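Local structure of Slr0280 protein (5H3K) at residues Q224-R228 against H239-P243; G245-Q249 against I261-A267; Q378-L384 against P489-F495. The protein is of unknown function but is probably a phosphodiester glycosidase related to NAGPA. All coordinates share one frame; numbering follows the deposited sequence.

Contact 1 (Q224-R228 against H239-P243); sequences QIRYR and HFQLP
Tyr-227 and Phe-240 face each other as a non-hydrogen-bonded pair of the antiparallel beta hairpin 226-232/235-241, whose first strand lies at the outer border of a four-stranded sheet. The tight part is the face carrying these two rings. CG of Tyr-227 stands between its backbone N and carbonyl carbon (chi1 70°), and it is CB, not the tyrosine ring, that sits over Phe-240, 3.9 Å from the ring centroid and 24° off the normal, a CH-pi contact; the rings are slid apart and barely overlap. Ile-225 comes to the edge of the same phenyl ring, its CD1 3.9 Å from Phe-240 CE2, while its CG2 branch touches Leu-242 CD2 at 3.7 Å. Val-167 and Ile-261, from the facing sheet, also pack on Phe-240. Replacing Phe-240 by an alanine would probably open a gap beneath Tyr-227 CB and lose the ring edge that meets Ile-225 CD1. Tyr-227 OH is hydrogen-bonded to Asp-158 OD1. The other face is loose and exposed: Arg-226 and Gln-241 run alongside each other, Arg-226 NH2 no nearer than 4.2 Å to Gln-241 CG. Where the strands part, a water donates to Gln-224 O at 2.6 Å and to Gln-241 O at 3.1 Å.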
loop_
_atom_site.group_PDB
_atom_site.type_symbol
_atom_site.label_atom_id
_atom_site.label_comp_id
_atom_site.label_asym_id
_atom_site.label_seq_id
_atom_site.Cartn_x
_atom_site.Cartn_y
_atom_site.Cartn_z
ATOM N N GLN A 224 -7.561 -8.546 -32.991
ATOM C CA GLN A 224 -7.798 -7.466 -32.034
ATOM C C GLN A 224 -6.548 -7.177 -31.196
ATOM O O GLN A 224 -6.107 -6.032 -31.112
ATOM C CB GLN A 224 -8.989 -7.791 -31.133
ATOM C CG GLN A 224 -9.727 -6.568 -30.625
ATOM C CD GLN A 224 -10.472 -5.847 -31.728
ATOM O OE1 GLN A 224 -10.912 -6.465 -32.700
ATOM N NE2 GLN A 224 -10.618 -4.530 -31.588
ATOM N N ILE A 225 -5.970 -8.211 -30.585
ATOM C CA ILE A 225 -4.695 -8.037 -29.895
ATOM C C ILE A 225 -3.576 -8.095 -30.916
ATOM O O ILE A 225 -3.748 -8.623 -32.023
ATOM C CB ILE A 225 -4.410 -9.132 -28.830
ATOM C CG1 ILE A 225 -4.239 -10.503 -29.486
ATOM C CG2 ILE A 225 -5.492 -9.165 -27.778
ATOM C CD1 ILE A 225 -3.541 -11.529 -28.605
ATOM N N ARG A 226 -2.424 -7.548 -30.544
ATOM C CA ARG A 226 -1.208 -7.767 -31.307
ATOM C C ARG A 226 -0.165 -8.214 -30.318
ATOM O O ARG A 226 -0.140 -7.741 -29.187
ATOM C CB ARG A 226 -0.761 -6.487 -32.018
ATOM C CG ARG A 226 -1.770 -5.979 -33.019
ATOM C CD ARG A 226 -1.422 -4.584 -33.514
ATOM N NE ARG A 226 -2.558 -3.950 -34.186
ATOM C CZ ARG A 226 -3.166 -2.846 -33.758
ATOM N NH1 ARG A 226 -4.203 -2.357 -34.434
ATOM N NH2 ARG A 226 -2.735 -2.223 -32.663
ATOM N N TYR A 227 0.682 -9.150 -30.721
ATOM C CA TYR A 227 1.753 -9.586 -29.848
ATOM C C TYR A 227 3.002 -9.919 -30.646
ATOM O O TYR A 227 2.930 -10.192 -31.846
ATOM C CB TYR A 227 1.310 -10.772 -28.996
ATOM C CG TYR A 227 1.109 -12.062 -29.772
ATOM C CD1 TYR A 227 -0.092 -12.322 -30.424
ATOM C CD2 TYR A 227 2.113 -13.018 -29.839
ATOM C CE1 TYR A 227 -0.286 -13.504 -31.124
ATOM C CE2 TYR A 227 1.927 -14.206 -30.538
ATOM C CZ TYR A 227 0.723 -14.436 -31.177
ATOM O OH TYR A 227 0.528 -15.612 -31.870
ATOM N N ARG A 228 4.143 -9.899 -29.974
ATOM C CA ARG A 228 5.423 -10.047 -30.646
ATOM C C ARG A 228 6.401 -10.680 -29.689
ATOM O O ARG A 228 6.472 -10.302 -28.511
ATOM C CB ARG A 228 5.949 -8.673 -31.064
ATOM C CG ARG A 228 7.116 -8.699 -32.034
ATOM C CD ARG A 228 7.303 -7.303 -32.597
ATOM N NE ARG A 228 8.219 -7.254 -33.733
ATOM C CZ ARG A 228 7.824 -7.270 -35.000
ATOM N NH1 ARG A 228 6.524 -7.340 -35.287
ATOM N NH2 ARG A 228 8.725 -7.210 -35.975
ATOM N N HIS A 239 5.412 -9.672 -25.985
ATOM C CA HIS A 239 4.951 -8.300 -25.816
ATOM C C HIS A 239 3.580 -8.094 -26.425
ATOM O O HIS A 239 3.394 -8.341 -27.615
ATOM C CB HIS A 239 5.933 -7.350 -26.486
ATOM C CG HIS A 239 7.284 -7.365 -25.863
ATOM N ND1 HIS A 239 7.622 -6.535 -24.811
ATOM C CD2 HIS A 239 8.376 -8.125 -26.111
ATOM C CE1 HIS A 239 8.867 -6.776 -24.450
ATOM N NE2 HIS A 239 9.350 -7.744 -25.218
ATOM N N PHE A 240 2.629 -7.626 -25.615
ATOM C CA PHE A 240 1.244 -7.459 -26.060
ATOM C C PHE A 240 0.827 -6.008 -26.163
ATOM O O PHE A 240 1.113 -5.193 -25.275
ATOM C CB PHE A 240 0.273 -8.143 -25.087
ATOM C CG PHE A 240 0.293 -9.645 -25.159
ATOM C CD1 PHE A 240 1.232 -10.376 -24.442
ATOM C CD2 PHE A 240 -0.626 -10.324 -25.947
ATOM C CE1 PHE A 240 1.255 -11.776 -24.515
ATOM C CE2 PHE A 240 -0.617 -11.723 -26.024
ATOM C CZ PHE A 240 0.323 -12.449 -25.306
ATOM N N GLN A 241 0.111 -5.704 -27.240
ATOM C CA GLN A 241 -0.647 -4.471 -27.353
ATOM C C GLN A 241 -2.134 -4.839 -27.261
ATOM O O GLN A 241 -2.682 -5.501 -28.144
ATOM C CB GLN A 241 -0.347 -3.778 -28.679
ATOM C CG GLN A 241 -1.037 -2.429 -28.836
ATOM C CD GLN A 241 -0.402 -1.348 -27.971
ATOM O OE1 GLN A 241 0.819 -1.326 -27.788
ATOM N NE2 GLN A 241 -1.227 -0.450 -27.433
ATOM N N LEU A 242 -2.787 -4.418 -26.186
ATOM C CA LEU A 242 -4.159 -4.855 -25.912
ATOM C C LEU A 242 -5.178 -3.757 -26.146
ATOM O O LEU A 242 -4.883 -2.581 -25.934
ATOM C CB LEU A 242 -4.277 -5.321 -24.456
ATOM C CG LEU A 242 -3.389 -6.497 -24.053
ATOM C CD1 LEU A 242 -3.480 -6.770 -22.555
ATOM C CD2 LEU A 242 -3.759 -7.736 -24.855
ATOM N N PRO A 243 -6.392 -4.138 -26.569
ATOM C CA PRO A 243 -7.510 -3.190 -26.588
ATOM C C PRO A 243 -7.722 -2.625 -25.183
ATOM O O PRO A 243 -7.451 -3.319 -24.190
ATOM C CB PRO A 243 -8.707 -4.065 -26.977
ATOM C CG PRO A 243 -8.118 -5.247 -27.680
ATOM C CD PRO A 243 -6.783 -5.481 -27.029
HETATM O O HOH W 1 -4.423 -4.197 -30.294
#

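Contact 2 (G245-Q249 against I261-A267)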
loop_
_atom_site.group_PDB
_atom_site.type_symbol
_atom_site.label_atom_id
_atom_site.label_comp_id
_atom_site.label_asym_id
_atom_site.label_seq_id
_atom_site.Cartn_x
_atom_site.Cartn_y
_atom_site.Cartn_z
ATOM N N GLY A 245 -9.060 -1.804 -21.712
ATOM C CA GLY A 245 -9.898 -2.585 -20.825
ATOM C C GLY A 245 -9.479 -4.041 -20.686
ATOM O O GLY A 245 -9.855 -4.704 -19.723
ATOM N N TYR A 246 -8.692 -4.541 -21.636
ATOM C CA TYR A 246 -8.263 -5.941 -21.598
ATOM C C TYR A 246 -7.055 -6.168 -20.701
ATOM O O TYR A 246 -6.164 -5.330 -20.622
ATOM C CB TYR A 246 -7.995 -6.453 -23.013
ATOM C CG TYR A 246 -9.274 -6.784 -23.733
ATOM C CD1 TYR A 246 -10.160 -5.783 -24.112
ATOM C CD2 TYR A 246 -9.613 -8.099 -24.014
ATOM C CE1 TYR A 246 -11.358 -6.084 -24.770
ATOM C CE2 TYR A 246 -10.800 -8.411 -24.672
ATOM C CZ TYR A 246 -11.666 -7.401 -25.043
ATOM O OH TYR A 246 -12.843 -7.712 -25.690
ATOM N N LYS A 247 -7.041 -7.307 -20.020
ATOM C CA LYS A 247 -5.912 -7.698 -19.185
ATOM C C LYS A 247 -5.473 -9.078 -19.610
ATOM O O LYS A 247 -6.167 -9.736 -20.377
ATOM C CB LYS A 247 -6.321 -7.743 -17.712
ATOM C CG LYS A 247 -6.959 -6.457 -17.192
ATOM C CD LYS A 247 -7.303 -6.605 -15.708
ATOM C CE LYS A 247 -8.420 -5.658 -15.284
ATOM N NZ LYS A 247 -8.773 -5.843 -13.856
ATOM N N LEU A 248 -4.326 -9.521 -19.119
ATOM C CA LEU A 248 -3.898 -10.891 -19.372
ATOM C C LEU A 248 -4.224 -11.775 -18.180
ATOM O O LEU A 248 -4.015 -11.387 -17.037
ATOM C CB LEU A 248 -2.399 -10.952 -19.635
ATOM C CG LEU A 248 -1.881 -10.141 -20.811
ATOM C CD1 LEU A 248 -0.400 -10.437 -21.010
ATOM C CD2 LEU A 248 -2.682 -10.486 -22.068
ATOM N N GLN A 249 -4.756 -12.959 -18.448
ATOM C CA GLN A 249 -4.850 -13.982 -17.412
ATOM C C GLN A 249 -4.031 -15.168 -17.890
ATOM O O GLN A 249 -4.341 -15.755 -18.923
ATOM C CB GLN A 249 -6.304 -14.390 -17.173
ATOM C CG GLN A 249 -6.468 -15.583 -16.223
ATOM C CD GLN A 249 -7.929 -15.963 -16.001
ATOM O OE1 GLN A 249 -8.839 -15.150 -16.197
ATOM N NE2 GLN A 249 -8.157 -17.205 -15.585
ATOM N N ILE A 261 -1.955 -17.909 -22.411
ATOM C CA ILE A 261 -2.130 -16.474 -22.171
ATOM C C ILE A 261 -3.467 -15.996 -22.711
ATOM O O ILE A 261 -3.667 -15.926 -23.922
ATOM C CB ILE A 261 -1.009 -15.655 -22.827
ATOM C CG1 ILE A 261 0.354 -16.109 -22.307
ATOM C CG2 ILE A 261 -1.215 -14.165 -22.572
ATOM C CD1 ILE A 261 1.530 -15.634 -23.179
ATOM N N ASP A 262 -4.392 -15.670 -21.816
ATOM C CA ASP A 262 -5.711 -15.224 -22.239
ATOM C C ASP A 262 -5.829 -13.700 -22.108
ATOM O O ASP A 262 -5.476 -13.127 -21.074
ATOM C CB ASP A 262 -6.802 -15.915 -21.414
ATOM C CG ASP A 262 -6.854 -17.415 -21.645
ATOM O OD1 ASP A 262 -6.621 -17.853 -22.784
ATOM O OD2 ASP A 262 -7.135 -18.161 -20.686
ATOM N N ALA A 263 -6.310 -13.051 -23.165
ATOM C CA ALA A 263 -6.597 -11.615 -23.119
ATOM C C ALA A 263 -8.104 -11.421 -22.979
ATOM O O ALA A 263 -8.872 -11.826 -23.851
ATOM C CB ALA A 263 -6.073 -10.914 -24.365
ATOM N N ARG A 264 -8.531 -10.816 -21.873
ATOM C CA ARG A 264 -9.958 -10.644 -21.601
ATOM C C ARG A 264 -10.185 -9.466 -20.654
ATOM O O ARG A 264 -9.260 -9.033 -19.958
ATOM C CB ARG A 264 -10.551 -11.941 -21.014
ATOM C CG ARG A 264 -9.949 -12.346 -19.672
ATOM C CD ARG A 264 -10.326 -13.774 -19.271
ATOM N NE ARG A 264 -11.772 -13.951 -19.192
ATOM C CZ ARG A 264 -12.373 -15.124 -19.022
ATOM N NH1 ARG A 264 -11.649 -16.228 -18.905
ATOM N NH2 ARG A 264 -13.694 -15.190 -18.975
ATOM N N ALA A 265 -11.417 -8.962 -20.621
ATOM C CA ALA A 265 -11.754 -7.824 -19.773
ATOM C C ALA A 265 -12.190 -8.239 -18.362
ATOM O O ALA A 265 -12.061 -7.464 -17.414
ATOM C CB ALA A 265 -12.826 -6.966 -20.431
ATOM N N ASP A 266 -12.712 -9.451 -18.216
ATOM C CA ASP A 266 -13.169 -9.902 -16.898
ATOM C C ASP A 266 -12.090 -10.710 -16.161
ATOM O O ASP A 266 -12.137 -11.941 -16.100
ATOM C CB ASP A 266 -14.477 -10.689 -17.016
ATOM C CG ASP A 266 -14.385 -11.829 -18.014
ATOM O OD1 ASP A 266 -13.625 -11.702 -19.000
ATOM O OD2 ASP A 266 -15.067 -12.855 -17.808
ATOM N N ALA A 267 -11.124 -9.992 -15.588
ATOM C CA ALA A 267 -9.961 -10.589 -14.938
ATOM C C ALA A 267 -9.554 -9.622 -13.843
ATOM O O ALA A 267 -9.914 -8.444 -13.914
ATOM C CB ALA A 267 -8.828 -10.751 -15.946
HETATM O O HOH W 2 -11.167 -4.884 -17.054
HETATM O O HOH W 3 -5.310 -18.491 -18.911
HETATM O O HOH W 4 -11.079 -13.836 -14.850
#
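Lys-247 is held to the opposite segment through both backbone and side chain. Its N donates to Arg-264 O at 2.8 Å, and Arg-264 N returns a bond to Lys-247 O. Gln-249 and Asp-262 form the second hydrogen-bonded pair, bonded in both directions. The side chain of Lys-247, extended beyond CG, carries NZ to Ala-267 O at 2.8 Å, so the strand also grips the chain after its partner strand has ended.

The backbone pairs belong to the antiparallel beta hairpin 247-253/258-264, whose strand 247-253 is outermost in a four-stranded sheet that continues from 258-264 to 164-171.

Among the charged groups, Arg-264 holds Asp-266 side-on, one nitrogen to each oxygen: NE of Arg-264 meets OD1 of Asp-266 at 2.9 Å within the guanidinium plane, and NH2 meets OD2. CG of Arg-264 stands between its backbone N and carbonyl carbon (chi1 63°), and the chain bends at chi3 to turn the head toward Asp-266; Trp-163 adds a cation-pi contact. Asp-262 OD1 forms a salt bridge with Arg-166.

Apolar packing occupies the face of Leu-248 and Ala-263, where Leu-248 CD2 lies 4.0 Å from Ile-261 CG2 and 4.1 Å from Ala-263 CB. Separately, the ring of Tyr-246 leans on the backbone of Arg-264, Tyr-246 CD2 coming to 3.5 Å from Arg-264 CA.

Water completes the contact. One molecule donates to Gly-245 O and Ala-265 O, another to Gln-249 O and Asp-262 OD2, and a third to Gln-249 OE1 and Asp-266 O.

Contact 3 (Q378-L384 against P489-F495); sequences QTTFGRL and PEAFNAF
Phe-492 inserts its ring between Thr-380 and Leu-384, joining a 3-10 turn, 490-494, to the start of the long strand 379-392 of a mixed beta sheet. The turn lies in the connection between strands 481-488 and 497-500, within the phosphodiester glycosidase region. The interface has no hydrogen bond between the segments and is built from aromatic and apolar packing.

CH-pi contacts cover both faces of the Phe-492 ring. Thr-380 CG2 stands over the centre of one, 3.9 Å from the centroid and 10° off the normal; Leu-384 CD1 covers the other, displaced toward the rim, at 4.1 Å from the centroid. With OG1 of Thr-380 anti to the backbone N (chi1 -160°), the methyl is the branch delivered to the rings. The same CG2 of Thr-380 also reaches Phe-495 CE2 at 3.5 Å.

Contacts with the main chain follow. Phe-492 meets Gly-382 at its edge, CZ lying 3.6 Å from Gly-382 N, and a CB modelled on this glycine would come to 3.0 Å from Phe-492 CE2, a tight fit. Phe-495 CE1 approaches Gln-378 O. Pro-489, which follows a cis peptide bond, makes a close approach, its CD 3.2 Å from Arg-383 O.

Hydrogen bonds internal to 489-495 shape the turn, among them Phe-492 N to Pro-489 O. Glu-490 O accepts from Asn-493 N and from the side-chain ND2 of Asn-493, both on the same face of its plane.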
loop_
_atom_site.group_PDB
_atom_site.type_symbol
_atom_site.label_atom_id
_atom_site.label_comp_id
_atom_site.label_asym_id
_atom_site.label_seq_id
_atom_site.Cartn_x
_atom_site.Cartn_y
_atom_site.Cartn_z
ATOM N N GLN A 378 -9.572 -1.813 18.895
ATOM C CA GLN A 378 -10.688 -0.879 18.862
ATOM C C GLN A 378 -10.435 0.227 17.844
ATOM O O GLN A 378 -9.302 0.689 17.695
ATOM C CB GLN A 378 -10.896 -0.263 20.241
ATOM C CG GLN A 378 -11.320 -1.286 21.299
ATOM C CD GLN A 378 -11.294 -0.705 22.689
ATOM O OE1 GLN A 378 -10.289 -0.129 23.113
ATOM N NE2 GLN A 378 -12.407 -0.830 23.405
ATOM N N THR A 379 -11.499 0.647 17.161
ATOM C CA THR A 379 -11.415 1.708 16.142
ATOM C C THR A 379 -12.470 2.787 16.348
ATOM O O THR A 379 -13.465 2.579 17.038
ATOM C CB THR A 379 -11.594 1.159 14.705
ATOM O OG1 THR A 379 -12.906 0.592 14.570
ATOM C CG2 THR A 379 -10.549 0.104 14.377
ATOM N N THR A 380 -12.245 3.943 15.733
ATOM C CA THR A 380 -13.272 4.975 15.623
ATOM C C THR A 380 -13.099 5.685 14.288
ATOM O O THR A 380 -11.985 5.734 13.757
ATOM C CB THR A 380 -13.236 6.004 16.792
ATOM O OG1 THR A 380 -14.497 6.672 16.872
ATOM C CG2 THR A 380 -12.130 7.062 16.593
ATOM N N PHE A 381 -14.201 6.201 13.746
ATOM C CA PHE A 381 -14.201 6.922 12.472
ATOM C C PHE A 381 -14.899 8.250 12.712
ATOM O O PHE A 381 -15.804 8.344 13.555
ATOM C CB PHE A 381 -14.992 6.156 11.398
ATOM C CG PHE A 381 -14.318 4.895 10.883
ATOM C CD1 PHE A 381 -14.221 3.753 11.677
ATOM C CD2 PHE A 381 -13.866 4.827 9.568
ATOM C CE1 PHE A 381 -13.633 2.575 11.187
ATOM C CE2 PHE A 381 -13.289 3.658 9.064
ATOM C CZ PHE A 381 -13.172 2.527 9.882
ATOM N N GLY A 382 -14.516 9.280 11.966
ATOM C CA GLY A 382 -15.204 10.552 12.091
ATOM C C GLY A 382 -14.517 11.592 11.252
ATOM O O GLY A 382 -13.588 11.272 10.524
ATOM N N ARG A 383 -14.972 12.834 11.351
ATOM C CA ARG A 383 -14.327 13.927 10.640
ATOM C C ARG A 383 -13.500 14.694 11.656
ATOM O O ARG A 383 -14.036 15.296 12.590
ATOM C CB ARG A 383 -15.371 14.802 9.957
ATOM C CG ARG A 383 -16.183 13.990 8.945
ATOM C CD ARG A 383 -17.056 14.874 8.069
ATOM N NE ARG A 383 -17.770 14.093 7.051
ATOM C CZ ARG A 383 -18.935 13.473 7.249
ATOM N NH1 ARG A 383 -19.533 13.520 8.433
ATOM N NH2 ARG A 383 -19.502 12.799 6.258
ATOM N N LEU A 384 -12.184 14.640 11.481
ATOM C CA LEU A 384 -11.256 15.001 12.537
ATOM C C LEU A 384 -10.711 16.424 12.404
ATOM O O LEU A 384 -10.313 16.868 11.326
ATOM C CB LEU A 384 -10.101 13.990 12.560
ATOM C CG LEU A 384 -8.896 14.300 13.449
ATOM C CD1 LEU A 384 -9.294 14.209 14.918
ATOM C CD2 LEU A 384 -7.763 13.334 13.110
ATOM N N PRO A 489 -13.986 14.879 16.742
ATOM C CA PRO A 489 -14.813 14.534 17.911
ATOM C C PRO A 489 -13.989 14.068 19.111
ATOM O O PRO A 489 -12.906 13.510 18.932
ATOM C CB PRO A 489 -15.670 13.350 17.416
ATOM C CG PRO A 489 -15.559 13.336 15.937
ATOM C CD PRO A 489 -14.278 14.030 15.568
ATOM N N GLU A 490 -14.516 14.283 20.310
ATOM C CA GLU A 490 -13.832 13.895 21.548
ATOM C C GLU A 490 -13.307 12.460 21.583
ATOM O O GLU A 490 -12.249 12.196 22.167
ATOM C CB GLU A 490 -14.747 14.168 22.744
ATOM C CG GLU A 490 -14.067 14.097 24.120
ATOM C CD GLU A 490 -12.968 15.139 24.321
ATOM O OE1 GLU A 490 -12.934 16.158 23.590
ATOM O OE2 GLU A 490 -12.127 14.933 25.230
ATOM N N ALA A 491 -14.023 11.526 20.957
ATOM C CA ALA A 491 -13.611 10.121 20.996
ATOM C C ALA A 491 -12.221 9.874 20.418
ATOM O O ALA A 491 -11.568 8.893 20.779
ATOM C CB ALA A 491 -14.634 9.223 20.297
ATOM N N PHE A 492 -11.767 10.747 19.525
ATOM C CA PHE A 492 -10.457 10.569 18.903
ATOM C C PHE A 492 -9.332 10.684 19.921
ATOM O O PHE A 492 -8.258 10.110 19.733
ATOM C CB PHE A 492 -10.246 11.555 17.753
ATOM C CG PHE A 492 -10.755 11.051 16.427
ATOM C CD1 PHE A 492 -9.946 10.270 15.614
ATOM C CD2 PHE A 492 -12.036 11.363 15.996
ATOM C CE1 PHE A 492 -10.408 9.799 14.378
ATOM C CE2 PHE A 492 -12.512 10.904 14.767
ATOM C CZ PHE A 492 -11.699 10.117 13.961
ATOM N N ASN A 493 -9.569 11.412 21.010
ATOM C CA ASN A 493 -8.530 11.577 22.028
ATOM C C ASN A 493 -8.121 10.278 22.731
ATOM O O ASN A 493 -7.057 10.198 23.362
ATOM C CB ASN A 493 -8.950 12.636 23.039
ATOM C CG ASN A 493 -9.111 13.985 22.403
ATOM O OD1 ASN A 493 -8.125 14.617 22.008
ATOM N ND2 ASN A 493 -10.354 14.430 22.265
ATOM N N ALA A 494 -8.957 9.257 22.611
ATOM C CA ALA A 494 -8.659 7.969 23.227
ATOM C C ALA A 494 -7.664 7.144 22.423
ATOM O O ALA A 494 -7.088 6.186 22.950
ATOM C CB ALA A 494 -9.948 7.177 23.436
ATOM N N PHE A 495 -7.453 7.488 21.150
ATOM C CA PHE A 495 -6.708 6.582 20.268
ATOM C C PHE A 495 -5.317 7.099 19.914
ATOM O O PHE A 495 -5.175 8.226 19.443
ATOM C CB PHE A 495 -7.512 6.284 18.995
ATOM C CG PHE A 495 -8.840 5.622 19.265
ATOM C CD1 PHE A 495 -8.932 4.243 19.362
ATOM C CD2 PHE A 495 -9.991 6.384 19.462
ATOM C CE1 PHE A 495 -10.172 3.617 19.627
ATOM C CE2 PHE A 495 -11.225 5.775 19.732
ATOM C CZ PHE A 495 -11.314 4.392 19.805
#

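Overall arrangement
Contacts 1 and 2 are consecutive hairpins in the chain, their centres 11 Å apart, and each supplies one outermost strand and its inner neighbour to a different four-stranded sheet of order 1-2-4-3. The two sheets pack against each other through the apolar faces of these hairpins: Phe-240 CZ lies 3.6 Å from Ile-261 CG2, Leu-242 CD1 lies 3.8 Å from Leu-248 CD2, and Ile-225 CG2 lies 3.9 Å from Ala-263 CB. Contact 3 stands apart, on the opposite side of the chain's centre; its centre is about 50 Å from that of contact 1 and 42 Å from that of contact 2, with nearest atoms about 34 and 25 Å away. Its segment 489-495 belongs to the probable phosphodiester glycosidase region.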